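Local coordinates for 4-carboxymuconolactone decarboxylase (Sinorhizobium meliloti, PDB 4G9Q), which probably acts as a decarboxylase in benzoate degradation or, as its family suggests, has peroxiredoxin activity, and assembles as an all-helical trimer, at residues Ser42-Gln45 against Val46-Val49; Val133-Ala136 against Phe137-Gly141; Pro178-Val181 against Gln182-Asp186; Tyr187-Arg190 against Asp191-Arg195. One frame throughout, in Å; residues are numbered along the deposited sequence.

In chain order the four contacts run from the short helix 43-47 (contact 1) through the end of helix 130-139 (contact 2) to two successive portions of helix 178-192 (contacts 3 and 4). Contacts 1 and 3 lie on opposite sides of the chain's centre, their centres about 48 Å apart. Contact 2 stands between them along the sequence, its centre about 25 Å from that of contact 1 and 28 Å from that of contact 4. The centres of contacts 3 and 4 are about 12 Å apart and the two touch, with Thr185 O 2.8 Å from Arg190 N in a probable hydrogen bond. All four face neighbouring subunits, so these local helical turns also contribute to the trimer interface.

Contact 1: residues Ser42-Gln45 against Val46-Val49; sequences SPDQ and VRSV
A capping box starts the short helix 43-47, and an acid-arginine pair, Asp44 with Arg47, spans its single full turn. Ser42 takes the N-cap position: Gln45 N donates to Ser42 OG at 3.1 Å, while Ser42 N returns a bond to Gln45 OE1 at 2.9 Å, reaching that oxygen in its carbonyl plane and on a lone pair. The backbone then closes the turn, Val46 N bonding to Ser42 O and Arg47 N to Pro43 O.

With the helix so begun, a salt bridge joins Asp44 to Arg47 one turn on. Arg47 NH2 meets Asp44 OD1 at 2.8 Å; the oxygen lies in the guanidinium plane but is approached on its anti side, 28° out of the carboxylate plane, and the two planes stand 71° apart. The bend of the Arg47 chain at chi3 (-69°) turns the guanidinium back over the first turn, where Pro43 O sits beneath one face and Pro43 CB comes within 3.7 Å of NH2. Replacing Arg47 by an alanine would probably leave the Asp44 carboxylate without this charged mate and remove the guanidinium packing from Pro43 CB.

At the far end, Ser48 OG lies between its own backbone N and carbonyl carbon, which brings it to Gln45 O at 2.6 Å. Ser48 N also bonds to that oxygen, from above the carbonyl plane, so one acceptor receives two donors of the same residue. Val49 O is bound by Ser111 OG of the second subunit, against which Val46 and Ser48 also pack.

Contact 2: residues Val133-Ala136 against Phe137-Gly141; sequences VSEA and FAKRG
Val133 CG1, placed anti to its own backbone N by a chi1 of 176°, and the Phe137 ring, whose CG stands beside its backbone N at a chi1 of -76°, run side by side along helix 130-139. The methyl group consequently lies over one ring face: CG1 is 3.8 Å from the Phe137 ring centroid and 15° off the ring normal, the geometry of a CH-pi contact. Its closest ring atom is Phe137 CZ, at 3.7 Å. Behind the pair, Phe137 N bonds to Val133 O at 2.9 Å, joining the same two residues through the backbone.

Glu135 and Lys139 form a second pair one helical turn apart. The glutamate chain is extended, whereas the lysine bends at chi2 and chi4 and returns alongside it, bringing Lys139 NZ to Glu135 OE2 at 2.9 Å. This salt bridge uses the anti lone pair of OE2, and NZ also passes 3.6 Å from Glu135 CG, so the ammonium rests against the aliphatic part of its partner.

The helix ends in a Schellman motif, with Gly141 at positive phi and its N bonded to Ala138 O at 3.2 Å. Within this turn, Arg140 NH1 makes salt bridges to Glu102 and Asp98 of helix 93-102. Val133 and Ala136 pack on that helix as well, Val133 and Phe137 reach Ile110 of helix 107-120, and Ser48 of the third subunit touches Ser134 and Phe137.

Contact 3: residues Pro178-Val181 against Gln182-Asp186; sequences PGLV and QYTTD
Thr184 CB lies 3.4 Å from Val181 O and 3.5 Å from Leu180 O, and beyond it the hydroxyl makes the stronger contact. With OG1 anti to the carbonyl carbon and beside the backbone N (chi1 -56°), the oxygen turns back along the helix and donates to Leu180 O at 2.7 Å; OG1 also comes within 4.1 Å of Leu180 CD1. Thr184 N bonds to the same carbonyl oxygen at 2.9 Å, and the two donors arrive from opposite faces of its plane. OG1 also bonds to Trp250 NE1 of the third subunit, so this buried hydroxyl links the helix backbone to a neighbouring chain. A valine at Thr184 would probably deprive both Leu180 O and that tryptophan N-H of their hydroxyl partner.

One residue earlier, the Tyr183 ring passes Gly179, its CD2 3.3 Å from Gly179 O. Its hydroxyl bonds to Asp64 of the third subunit. On another side, Gln182 NE2 reaches Asp186 OD2 at 3.0 Å from above the carboxylate plane, bridging a turn between side chains. The threonine-to-carbonyl bond is a familiar intrahelical feature, built here into the first turns of helix 178-192 where that helix meets another subunit of the trimer.

Contact 4: residues Tyr187-Arg190 against Asp191-Arg195; sequences YLFR and DLWLR
The backbone from Tyr187 to Trp193 winds more widely than an alpha helix, with i to i+5 bonds of the pi type: Leu192 N to Tyr187 O at 3.0 Å, and Trp193 N to Leu188 O at 2.9 Å with an N-H...O angle of 171°. A type I beta turn from Leu192 to Arg195 follows.

Phe189 and Trp193 lie side by side in an offset stack, the phenyl centroid 4.8 Å from that of the indole five-membered ring and the planes 9° apart. Trp193 CD1 overlies the phenyl face toward its rim, 3.9 Å from Phe189 CD1. At the indole edge, CD1 is also 3.5 Å from Leu188 O. Leu188 and Leu192 run alongside each other and touch through their CD2 methyls at 3.7 Å.

Asp191 CB lies 3.4 Å from Tyr187 O; beyond it, chi1 of 178° sets CG anti to the backbone N, and OD2 forms a salt bridge with Arg60 of the third subunit. Trp193 NE1 bonds to Tyr120 OH, and the indole meets His116 edge-to-face and Lys226 in a cation-pi contact. The two i to i+5 bonds are those of a pi-type widening near the end of helix 178-192, where Leu188 and Leu192 pack on helix 107-120 and Leu192 and Trp193 on helix 200-213.

Contact 1: residues Ser42-Gln45 against Val46-Val49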
loop_
_atom_site.group_PDB
_atom_site.type_symbol
_atom_site.label_atom_id
_atom_site.label_comp_id
_atom_site.label_asym_id
_atom_site.label_seq_id
_atom_site.Cartn_x
_atom_site.Cartn_y
_atom_site.Cartn_z
ATOM N N SER A 42 -8.250 -22.986 4.207
ATOM C CA SER A 42 -9.505 -23.729 4.261
ATOM C C SER A 42 -10.490 -23.068 5.228
ATOM O O SER A 42 -10.069 -22.328 6.117
ATOM C CB SER A 42 -9.235 -25.164 4.709
ATOM O OG SER A 42 -8.844 -25.204 6.075
ATOM N N PRO A 43 -11.801 -23.333 5.059
ATOM C CA PRO A 43 -12.786 -22.890 6.049
ATOM C C PRO A 43 -12.399 -23.264 7.485
ATOM O O PRO A 43 -12.560 -22.443 8.383
ATOM C CB PRO A 43 -14.059 -23.612 5.613
ATOM C CG PRO A 43 -13.931 -23.675 4.128
ATOM C CD PRO A 43 -12.456 -23.827 3.830
ATOM N N ASP A 44 -11.881 -24.478 7.688
ATOM C CA ASP A 44 -11.378 -24.905 9.002
ATOM C C ASP A 44 -10.297 -23.968 9.539
ATOM O O ASP A 44 -10.313 -23.596 10.716
ATOM C CB ASP A 44 -10.819 -26.329 8.941
ATOM C CG ASP A 44 -11.895 -27.395 9.066
ATOM O OD1 ASP A 44 -13.070 -27.052 9.324
ATOM O OD2 ASP A 44 -11.554 -28.587 8.907
ATOM N N GLN A 45 -9.360 -23.596 8.671
ATOM C CA GLN A 45 -8.267 -22.703 9.048
ATOM C C GLN A 45 -8.778 -21.307 9.404
ATOM O O GLN A 45 -8.352 -20.723 10.398
ATOM C CB GLN A 45 -7.222 -22.623 7.931
ATOM C CG GLN A 45 -6.276 -23.810 7.891
ATOM C CD GLN A 45 -5.321 -23.753 6.716
ATOM O OE1 GLN A 45 -5.741 -23.649 5.565
ATOM N NE2 GLN A 45 -4.027 -23.824 7.004
ATOM N N VAL A 46 -9.696 -20.780 8.596
ATOM C CA VAL A 46 -10.276 -19.463 8.878
ATOM C C VAL A 46 -11.029 -19.499 10.207
ATOM O O VAL A 46 -10.934 -18.572 11.009
ATOM C CB VAL A 46 -11.209 -18.983 7.751
ATOM C CG1 VAL A 46 -11.769 -17.590 8.060
ATOM C CG2 VAL A 46 -10.470 -18.969 6.424
ATOM N N ARG A 47 -11.761 -20.585 10.436
ATOM C CA ARG A 47 -12.507 -20.752 11.684
ATOM C C ARG A 47 -11.612 -20.903 12.917
ATOM O O ARG A 47 -12.074 -20.703 14.044
ATOM C CB ARG A 47 -13.485 -21.922 11.573
ATOM C CG ARG A 47 -14.723 -21.605 10.745
ATOM C CD ARG A 47 -15.766 -22.712 10.858
ATOM N NE ARG A 47 -15.337 -23.947 10.203
ATOM C CZ ARG A 47 -15.757 -24.352 9.008
ATOM N NH1 ARG A 47 -16.631 -23.627 8.318
ATOM N NH2 ARG A 47 -15.301 -25.490 8.500
ATOM N N SER A 48 -10.338 -21.244 12.713
ATOM C CA SER A 48 -9.391 -21.356 13.829
ATOM C C SER A 48 -8.949 -19.989 14.352
ATOM O O SER A 48 -8.301 -19.893 15.397
ATOM C CB SER A 48 -8.170 -22.206 13.442
ATOM O OG SER A 48 -7.235 -21.468 12.669
ATOM N N VAL A 49 -9.305 -18.932 13.622
ATOM C CA VAL A 49 -8.917 -17.571 13.991
ATOM C C VAL A 49 -10.131 -16.644 14.109
ATOM O O VAL A 49 -10.206 -15.820 15.022
ATOM C CB VAL A 49 -7.902 -17.000 12.970
ATOM C CG1 VAL A 49 -7.634 -15.542 13.220
ATOM C CG2 VAL A 49 -6.593 -17.784 13.031
#

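Contact 2: residues Val133-Ala136 against Phe137-Gly141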
loop_
_atom_site.group_PDB
_atom_site.type_symbol
_atom_site.label_atom_id
_atom_site.label_comp_id
_atom_site.label_asym_id
_atom_site.label_seq_id
_atom_site.Cartn_x
_atom_site.Cartn_y
_atom_site.Cartn_z
ATOM N N VAL A 133 -0.373 -17.118 -10.960
ATOM C CA VAL A 133 -1.162 -17.258 -12.190
ATOM C C VAL A 133 -0.651 -18.409 -13.071
ATOM O O VAL A 133 -1.450 -19.107 -13.693
ATOM C CB VAL A 133 -1.272 -15.926 -12.985
ATOM C CG1 VAL A 133 -2.007 -16.137 -14.313
ATOM C CG2 VAL A 133 -2.002 -14.869 -12.151
ATOM N N SER A 134 0.666 -18.612 -13.113
ATOM C CA SER A 134 1.230 -19.750 -13.859
ATOM C C SER A 134 0.711 -21.074 -13.311
ATOM O O SER A 134 0.437 -21.998 -14.074
ATOM C CB SER A 134 2.765 -19.731 -13.875
ATOM O OG SER A 134 3.312 -20.033 -12.604
ATOM N N GLU A 135 0.563 -21.151 -11.989
ATOM C CA GLU A 135 0.004 -22.342 -11.349
ATOM C C GLU A 135 -1.455 -22.555 -11.765
ATOM O O GLU A 135 -1.855 -23.676 -12.099
ATOM C CB GLU A 135 0.132 -22.250 -9.827
ATOM C CG GLU A 135 -0.327 -23.506 -9.087
ATOM C CD GLU A 135 -0.232 -23.381 -7.577
ATOM O OE1 GLU A 135 0.664 -22.661 -7.079
ATOM O OE2 GLU A 135 -1.052 -24.020 -6.882
ATOM N N ALA A 136 -2.236 -21.475 -11.758
ATOM C CA ALA A 136 -3.633 -21.524 -12.184
ATOM C C ALA A 136 -3.749 -21.996 -13.633
ATOM O O ALA A 136 -4.592 -22.844 -13.946
ATOM C CB ALA A 136 -4.293 -20.167 -12.004
ATOM N N PHE A 137 -2.890 -21.460 -14.502
ATOM C CA PHE A 137 -2.865 -21.844 -15.914
ATOM C C PHE A 137 -2.444 -23.299 -16.110
ATOM O O PHE A 137 -3.054 -24.021 -16.902
ATOM C CB PHE A 137 -1.934 -20.930 -16.727
ATOM C CG PHE A 137 -2.506 -19.563 -17.023
ATOM C CD1 PHE A 137 -3.835 -19.256 -16.737
ATOM C CD2 PHE A 137 -1.710 -18.589 -17.617
ATOM C CE1 PHE A 137 -4.357 -17.985 -17.021
ATOM C CE2 PHE A 137 -2.225 -17.316 -17.910
ATOM C CZ PHE A 137 -3.553 -17.020 -17.613
ATOM N N ALA A 138 -1.402 -23.719 -15.395
ATOM C CA ALA A 138 -0.894 -25.094 -15.502
ATOM C C ALA A 138 -1.955 -26.135 -15.142
ATOM O O ALA A 138 -2.100 -27.136 -15.842
ATOM C CB ALA A 138 0.358 -25.282 -14.648
ATOM N N LYS A 139 -2.704 -25.880 -14.068
ATOM C CA LYS A 139 -3.761 -26.791 -13.612
ATOM C C LYS A 139 -4.876 -26.963 -14.647
ATOM O O LYS A 139 -5.504 -28.024 -14.715
ATOM C CB LYS A 139 -4.357 -26.316 -12.277
ATOM C CG LYS A 139 -3.338 -26.094 -11.158
ATOM C CD LYS A 139 -3.057 -27.347 -10.338
ATOM C CE LYS A 139 -2.151 -27.029 -9.143
ATOM N NZ LYS A 139 -2.758 -26.025 -8.208
ATOM N N ARG A 140 -5.109 -25.920 -15.446
ATOM C CA ARG A 140 -6.174 -25.912 -16.457
ATOM C C ARG A 140 -5.678 -26.292 -17.856
ATOM O O ARG A 140 -6.459 -26.299 -18.815
ATOM C CB ARG A 140 -6.836 -24.529 -16.529
ATOM C CG ARG A 140 -7.315 -23.951 -15.200
ATOM C CD ARG A 140 -8.719 -24.380 -14.838
ATOM N NE ARG A 140 -9.741 -23.786 -15.700
ATOM C CZ ARG A 140 -10.986 -23.511 -15.316
ATOM N NH1 ARG A 140 -11.377 -23.742 -14.068
ATOM N NH2 ARG A 140 -11.842 -22.989 -16.182
ATOM N N GLY A 141 -4.383 -26.584 -17.971
ATOM C CA GLY A 141 -3.760 -26.919 -19.255
ATOM C C GLY A 141 -3.722 -25.754 -20.225
ATOM O O GLY A 141 -3.822 -25.944 -21.444
#

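Contact 3: residues Pro178-Val181 against Gln182-Asp186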
loop_
_atom_site.group_PDB
_atom_site.type_symbol
_atom_site.label_atom_id
_atom_site.label_comp_id
_atom_site.label_asym_id
_atom_site.label_seq_id
_atom_site.Cartn_x
_atom_site.Cartn_y
_atom_site.Cartn_z
ATOM N N PRO A 178 10.277 15.664 -19.159
ATOM C CA PRO A 178 10.082 15.393 -20.590
ATOM C C PRO A 178 10.068 13.906 -20.932
ATOM O O PRO A 178 9.287 13.483 -21.791
ATOM C CB PRO A 178 11.271 16.099 -21.265
ATOM C CG PRO A 178 12.220 16.445 -20.172
ATOM C CD PRO A 178 11.409 16.579 -18.923
ATOM N N GLY A 179 10.928 13.131 -20.268
ATOM C CA GLY A 179 10.990 11.683 -20.478
ATOM C C GLY A 179 9.673 10.991 -20.163
ATOM O O GLY A 179 9.198 10.162 -20.944
ATOM N N LEU A 180 9.078 11.341 -19.025
ATOM C CA LEU A 180 7.819 10.725 -18.601
ATOM C C LEU A 180 6.680 11.114 -19.539
ATOM O O LEU A 180 5.848 10.279 -19.893
ATOM C CB LEU A 180 7.471 11.091 -17.151
ATOM C CG LEU A 180 6.164 10.532 -16.567
ATOM C CD1 LEU A 180 6.099 9.012 -16.681
ATOM C CD2 LEU A 180 5.996 10.971 -15.115
ATOM N N VAL A 181 6.656 12.380 -19.945
ATOM C CA VAL A 181 5.636 12.859 -20.879
ATOM C C VAL A 181 5.723 12.071 -22.194
ATOM O O VAL A 181 4.701 11.592 -22.699
ATOM C CB VAL A 181 5.736 14.391 -21.086
ATOM C CG1 VAL A 181 4.855 14.854 -22.245
ATOM C CG2 VAL A 181 5.331 15.112 -19.800
ATOM N N GLN A 182 6.941 11.897 -22.709
ATOM C CA GLN A 182 7.147 11.135 -23.945
ATOM C C GLN A 182 6.745 9.667 -23.807
ATOM O O GLN A 182 6.091 9.117 -24.702
ATOM C CB GLN A 182 8.585 11.263 -24.462
ATOM C CG GLN A 182 8.771 10.779 -25.909
ATOM C CD GLN A 182 8.011 11.631 -26.922
ATOM O OE1 GLN A 182 8.214 12.844 -27.009
ATOM N NE2 GLN A 182 7.135 10.996 -27.694
ATOM N N TYR A 183 7.121 9.038 -22.692
ATOM C CA TYR A 183 6.731 7.652 -22.438
ATOM C C TYR A 183 5.216 7.495 -22.326
ATOM O O TYR A 183 4.653 6.510 -22.818
ATOM C CB TYR A 183 7.379 7.126 -21.162
ATOM C CG TYR A 183 8.848 6.764 -21.244
ATOM C CD1 TYR A 183 9.399 6.173 -22.386
ATOM C CD2 TYR A 183 9.681 6.968 -20.143
ATOM C CE1 TYR A 183 10.751 5.821 -22.429
ATOM C CE2 TYR A 183 11.024 6.616 -20.176
ATOM C CZ TYR A 183 11.553 6.050 -21.316
ATOM O OH TYR A 183 12.887 5.703 -21.331
ATOM N N THR A 184 4.555 8.458 -21.680
ATOM C CA THR A 184 3.095 8.433 -21.560
ATOM C C THR A 184 2.453 8.324 -22.950
ATOM O O THR A 184 1.575 7.486 -23.182
ATOM C CB THR A 184 2.565 9.672 -20.803
ATOM O OG1 THR A 184 3.204 9.746 -19.523
ATOM C CG2 THR A 184 1.050 9.594 -20.602
ATOM N N THR A 185 2.923 9.155 -23.872
ATOM C CA THR A 185 2.456 9.120 -25.258
ATOM C C THR A 185 2.821 7.811 -25.964
ATOM O O THR A 185 1.938 7.106 -26.472
ATOM C CB THR A 185 3.008 10.318 -26.055
ATOM O OG1 THR A 185 2.556 11.531 -25.442
ATOM C CG2 THR A 185 2.532 10.271 -27.514
ATOM N N ASP A 186 4.112 7.494 -25.990
ATOM C CA ASP A 186 4.626 6.379 -26.796
ATOM C C ASP A 186 4.285 4.994 -26.251
ATOM O O ASP A 186 3.897 4.103 -27.017
ATOM C CB ASP A 186 6.141 6.492 -26.978
ATOM C CG ASP A 186 6.550 7.690 -27.822
ATOM O OD1 ASP A 186 5.701 8.244 -28.559
ATOM O OD2 ASP A 186 7.740 8.065 -27.748
#

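Contact 4: residues Tyr187-Arg190 against Asp191-Arg195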
loop_
_atom_site.group_PDB
_atom_site.type_symbol
_atom_site.label_atom_id
_atom_site.label_comp_id
_atom_site.label_asym_id
_atom_site.label_seq_id
_atom_site.Cartn_x
_atom_site.Cartn_y
_atom_site.Cartn_z
ATOM N N TYR A 187 4.438 4.807 -24.940
ATOM C CA TYR A 187 4.221 3.490 -24.329
ATOM C C TYR A 187 2.763 3.239 -23.982
ATOM O O TYR A 187 2.279 2.113 -24.109
ATOM C CB TYR A 187 5.055 3.318 -23.055
ATOM C CG TYR A 187 6.551 3.159 -23.237
ATOM C CD1 TYR A 187 7.142 3.107 -24.503
ATOM C CD2 TYR A 187 7.380 3.027 -22.119
ATOM C CE1 TYR A 187 8.518 2.941 -24.643
ATOM C CE2 TYR A 187 8.750 2.865 -22.252
ATOM C CZ TYR A 187 9.313 2.825 -23.513
ATOM O OH TYR A 187 10.676 2.659 -23.635
ATOM N N LEU A 188 2.064 4.272 -23.518
ATOM C CA LEU A 188 0.692 4.070 -23.051
ATOM C C LEU A 188 -0.358 4.366 -24.109
ATOM O O LEU A 188 -1.040 3.457 -24.586
ATOM C CB LEU A 188 0.397 4.865 -21.774
ATOM C CG LEU A 188 1.282 4.657 -20.545
ATOM C CD1 LEU A 188 0.620 5.326 -19.351
ATOM C CD2 LEU A 188 1.530 3.193 -20.251
ATOM N N PHE A 189 -0.497 5.635 -24.477
ATOM C CA PHE A 189 -1.626 6.014 -25.316
ATOM C C PHE A 189 -1.499 5.633 -26.790
ATOM O O PHE A 189 -2.510 5.419 -27.450
ATOM C CB PHE A 189 -2.012 7.478 -25.084
ATOM C CG PHE A 189 -2.610 7.704 -23.731
ATOM C CD1 PHE A 189 -3.936 7.365 -23.484
ATOM C CD2 PHE A 189 -1.832 8.184 -22.686
ATOM C CE1 PHE A 189 -4.492 7.533 -22.219
ATOM C CE2 PHE A 189 -2.379 8.366 -21.421
ATOM C CZ PHE A 189 -3.709 8.042 -21.188
ATOM N N ARG A 190 -0.271 5.497 -27.281
ATOM C CA ARG A 190 -0.048 5.055 -28.661
ATOM C C ARG A 190 0.375 3.588 -28.776
ATOM O O ARG A 190 0.752 3.128 -29.863
ATOM C CB ARG A 190 0.943 5.979 -29.380
ATOM C CG ARG A 190 0.355 7.342 -29.700
ATOM C CD ARG A 190 1.263 8.163 -30.603
ATOM N NE ARG A 190 0.498 8.768 -31.694
ATOM C CZ ARG A 190 0.366 8.237 -32.907
ATOM N NH1 ARG A 190 0.964 7.090 -33.212
ATOM N NH2 ARG A 190 -0.359 8.858 -33.824
ATOM N N ASP A 191 0.302 2.854 -27.664
ATOM C CA ASP A 191 0.584 1.415 -27.674
ATOM C C ASP A 191 -0.318 0.633 -26.725
ATOM O O ASP A 191 -1.269 -0.005 -27.173
ATOM C CB ASP A 191 2.069 1.109 -27.399
ATOM C CG ASP A 191 2.362 -0.389 -27.365
ATOM O OD1 ASP A 191 1.603 -1.164 -27.987
ATOM O OD2 ASP A 191 3.349 -0.804 -26.714
ATOM N N LEU A 192 -0.027 0.688 -25.420
ATOM C CA LEU A 192 -0.759 -0.104 -24.427
ATOM C C LEU A 192 -2.284 -0.032 -24.595
ATOM O O LEU A 192 -2.955 -1.070 -24.626
ATOM C CB LEU A 192 -0.344 0.288 -22.992
ATOM C CG LEU A 192 -0.929 -0.533 -21.827
ATOM C CD1 LEU A 192 -0.444 -1.975 -21.848
ATOM C CD2 LEU A 192 -0.592 0.130 -20.493
ATOM N N TRP A 193 -2.814 1.183 -24.729
ATOM C CA TRP A 193 -4.260 1.406 -24.802
ATOM C C TRP A 193 -4.877 0.953 -26.121
ATOM O O TRP A 193 -6.092 0.792 -26.214
ATOM C CB TRP A 193 -4.608 2.871 -24.500
ATOM C CG TRP A 193 -4.608 3.128 -23.025
ATOM C CD1 TRP A 193 -3.605 3.674 -22.285
ATOM C CD2 TRP A 193 -5.656 2.804 -22.109
ATOM N NE1 TRP A 193 -3.968 3.724 -20.955
ATOM C CE2 TRP A 193 -5.223 3.194 -20.820
ATOM C CE3 TRP A 193 -6.930 2.238 -22.252
ATOM C CZ2 TRP A 193 -6.018 3.027 -19.677
ATOM C CZ3 TRP A 193 -7.721 2.071 -21.112
ATOM C CH2 TRP A 193 -7.256 2.469 -19.844
ATOM N N LEU A 194 -4.028 0.726 -27.120
ATOM C CA LEU A 194 -4.472 0.239 -28.428
ATOM C C LEU A 194 -4.260 -1.266 -28.615
ATOM O O LEU A 194 -4.637 -1.833 -29.650
ATOM C CB LEU A 194 -3.758 1.017 -29.540
ATOM C CG LEU A 194 -3.848 2.542 -29.439
ATOM C CD1 LEU A 194 -3.035 3.193 -30.554
ATOM C CD2 LEU A 194 -5.308 3.030 -29.450
ATOM N N ARG A 195 -3.666 -1.922 -27.622
ATOM C CA ARG A 195 -3.484 -3.366 -27.685
ATOM C C ARG A 195 -4.847 -4.068 -27.645
ATOM O O ARG A 195 -5.676 -3.764 -26.789
ATOM C CB ARG A 195 -2.556 -3.842 -26.565
ATOM C CG ARG A 195 -1.081 -3.487 -26.802
ATOM C CD ARG A 195 -0.223 -3.807 -25.569
ATOM N NE ARG A 195 -0.337 -5.216 -25.187
ATOM C CZ ARG A 195 0.386 -6.208 -25.702
ATOM N NH1 ARG A 195 1.318 -5.968 -26.623
ATOM N NH2 ARG A 195 0.181 -7.448 -25.286
#